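Local coordinates for encapsidation protein (Bacillus phage phi29, PDB 5HD9), which probably hydrolyses ATP to drive the packaging of the phage's DNA, this chain being the N-terminal ATPase domain of the motor protein, at residues A[174-179]-A[184-189]. Sequence-based numbering, arbitrary orientation.
Sequences NKRFNV and LIEIPD
Asn178 and Ile185 form the hydrogen-bonded pair of two antiparallel strands, 177-179 and 184-186, whose axes approach to 4.8 Å; Asn178 N gives to Ile185 O and Ile185 N to Asn178 O, both at 2.9 Å. Beyond one end of the paired strands, Ile187 N reaches Arg176 O at 2.8 Å and prolongs the pairing. Arg176 shows how a side-on grip works: its chain is extended from CG to NE, with CG anti to the backbone N (chi1 177°), and runs alongside Glu186. Arg176 NE and NH2 both donate to Glu186 OE2, at 2.9 and 2.7 Å, with guanidinium and carboxylate planes 27° apart; this double grip probably favours the charged carboxylate, whose OE1 bonds to the Tyr4 hydroxyl. Pro188 CA lies over one guanidinium face, toward its rim, while a water accepts from Arg176 NH1 at 3.3 Å and donates to Asp189 OD2. Arg176 CG lies over one face of the Phe177 ring, near its rim, and Leu184 CD1 meets the ring's edge, 3.8 Å from Phe177 CD1. Helix 7-11 packs against Phe177, Leu184 and Glu186. The pair is a beta hairpin bordering the ASCE-type P-loop ATPase sheet, its inner strand bonded to strand 16-19, which leads into the probable Walker A loop.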
loop_
_atom_site.group_PDB
_atom_site.type_symbol
_atom_site.label_atom_id
_atom_site.label_comp_id
_atom_site.label_asym_id
_atom_site.label_seq_id
_atom_site.Cartn_x
_atom_site.Cartn_y
_atom_site.Cartn_z
ATOM N N ASN A 174 20.082 -7.736 -8.286
ATOM C CA ASN A 174 19.995 -8.822 -9.263
ATOM C C ASN A 174 18.838 -9.785 -8.983
ATOM O O ASN A 174 18.568 -10.678 -9.783
ATOM C CB ASN A 174 21.305 -9.618 -9.307
ATOM C CG ASN A 174 22.460 -8.818 -9.876
ATOM O OD1 ASN A 174 22.273 -7.720 -10.397
ATOM N ND2 ASN A 174 23.665 -9.375 -9.791
ATOM N N LYS A 175 18.164 -9.604 -7.849
ATOM C CA LYS A 175 17.088 -10.504 -7.432
ATOM C C LYS A 175 15.719 -9.837 -7.529
ATOM O O LYS A 175 15.564 -8.681 -7.133
ATOM C CB LYS A 175 17.309 -10.972 -5.990
ATOM C CG LYS A 175 18.559 -11.806 -5.758
ATOM C CD LYS A 175 18.695 -12.162 -4.280
ATOM C CE LYS A 175 19.823 -13.150 -4.027
ATOM N NZ LYS A 175 20.846 -12.610 -3.086
ATOM N N ARG A 176 14.723 -10.558 -8.038
ATOM C CA ARG A 176 13.363 -10.039 -8.004
ATOM C C ARG A 176 12.898 -9.949 -6.557
ATOM O O ARG A 176 12.251 -8.981 -6.177
ATOM C CB ARG A 176 12.383 -10.899 -8.806
ATOM C CG ARG A 176 10.953 -10.362 -8.699
ATOM C CD ARG A 176 9.958 -11.041 -9.625
ATOM N NE ARG A 176 8.621 -10.475 -9.439
ATOM C CZ ARG A 176 7.632 -10.549 -10.327
ATOM N NH1 ARG A 176 7.814 -11.167 -11.485
ATOM N NH2 ARG A 176 6.458 -9.997 -10.055
ATOM N N PHE A 177 13.237 -10.958 -5.757
ATOM C CA PHE A 177 12.825 -11.004 -4.357
ATOM C C PHE A 177 14.008 -11.036 -3.398
ATOM O O PHE A 177 14.825 -11.960 -3.425
ATOM C CB PHE A 177 11.936 -12.224 -4.095
ATOM C CG PHE A 177 10.596 -12.156 -4.769
ATOM C CD1 PHE A 177 9.581 -11.375 -4.242
ATOM C CD2 PHE A 177 10.349 -12.877 -5.925
ATOM C CE1 PHE A 177 8.347 -11.311 -4.857
ATOM C CE2 PHE A 177 9.115 -12.812 -6.546
ATOM C CZ PHE A 177 8.115 -12.031 -6.009
ATOM N N ASN A 178 14.092 -10.006 -2.566
ATOM C CA ASN A 178 14.970 -9.997 -1.406
ATOM C C ASN A 178 14.132 -10.240 -0.161
ATOM O O ASN A 178 13.259 -9.437 0.176
ATOM C CB ASN A 178 15.727 -8.676 -1.299
ATOM C CG ASN A 178 16.885 -8.594 -2.266
ATOM O OD1 ASN A 178 18.026 -8.884 -1.909
ATOM N ND2 ASN A 178 16.598 -8.208 -3.504
ATOM N N VAL A 179 14.408 -11.346 0.518
ATOM C CA VAL A 179 13.537 -11.849 1.573
ATOM C C VAL A 179 14.170 -11.700 2.949
ATOM O O VAL A 179 15.340 -12.028 3.145
ATOM C CB VAL A 179 13.188 -13.337 1.340
ATOM C CG1 VAL A 179 12.189 -13.828 2.386
ATOM C CG2 VAL A 179 12.636 -13.540 -0.064
ATOM N N LEU A 184 9.888 -7.895 2.950
ATOM C CA LEU A 184 10.118 -8.394 1.604
ATOM C C LEU A 184 10.292 -7.222 0.643
ATOM O O LEU A 184 9.537 -6.254 0.700
ATOM C CB LEU A 184 8.948 -9.283 1.164
ATOM C CG LEU A 184 8.924 -9.755 -0.290
ATOM C CD1 LEU A 184 10.099 -10.673 -0.564
ATOM C CD2 LEU A 184 7.610 -10.453 -0.601
ATOM N N ILE A 185 11.296 -7.308 -0.226
ATOM C CA ILE A 185 11.495 -6.312 -1.274
ATOM C C ILE A 185 11.365 -6.985 -2.632
ATOM O O ILE A 185 12.138 -7.891 -2.955
ATOM C CB ILE A 185 12.875 -5.619 -1.161
ATOM C CG1 ILE A 185 12.972 -4.851 0.158
ATOM C CG2 ILE A 185 13.102 -4.662 -2.340
ATOM C CD1 ILE A 185 14.360 -4.316 0.470
ATOM N N GLU A 186 10.384 -6.545 -3.417
ATOM C CA GLU A 186 10.187 -7.063 -4.766
ATOM C C GLU A 186 10.582 -6.024 -5.807
ATOM O O GLU A 186 10.205 -4.860 -5.707
ATOM C CB GLU A 186 8.733 -7.486 -4.995
ATOM C CG GLU A 186 8.524 -8.189 -6.340
ATOM C CD GLU A 186 7.077 -8.523 -6.615
ATOM O OE1 GLU A 186 6.194 -7.915 -5.973
ATOM O OE2 GLU A 186 6.822 -9.393 -7.477
ATOM N N ILE A 187 11.351 -6.457 -6.798
ATOM C CA ILE A 187 11.657 -5.628 -7.957
ATOM C C ILE A 187 11.077 -6.322 -9.187
ATOM O O ILE A 187 11.742 -7.145 -9.812
ATOM C CB ILE A 187 13.171 -5.399 -8.120
ATOM C CG1 ILE A 187 13.723 -4.681 -6.885
ATOM C CG2 ILE A 187 13.451 -4.563 -9.361
ATOM C CD1 ILE A 187 15.230 -4.685 -6.777
ATOM N N PRO A 188 9.815 -6.011 -9.522
ATOM C CA PRO A 188 9.167 -6.736 -10.617
ATOM C C PRO A 188 9.804 -6.454 -11.971
ATOM O O PRO A 188 10.162 -5.313 -12.260
ATOM C CB PRO A 188 7.721 -6.220 -10.586
ATOM C CG PRO A 188 7.563 -5.526 -9.275
ATOM C CD PRO A 188 8.914 -5.016 -8.915
ATOM N N ASP A 189 9.939 -7.497 -12.780
ATOM C CA ASP A 189 10.420 -7.366 -14.150
ATOM C C ASP A 189 9.252 -7.592 -15.104
ATOM O O ASP A 189 9.411 -8.168 -16.181
ATOM C CB ASP A 189 11.548 -8.366 -14.425
ATOM C CG ASP A 189 11.169 -9.791 -14.057
ATOM O OD1 ASP A 189 10.367 -10.408 -14.791
ATOM O OD2 ASP A 189 11.676 -10.298 -13.035
HETATM O O HOH W 1 14.158 -7.395 -4.887
HETATM O O HOH W 2 10.385 -12.723 -12.832
#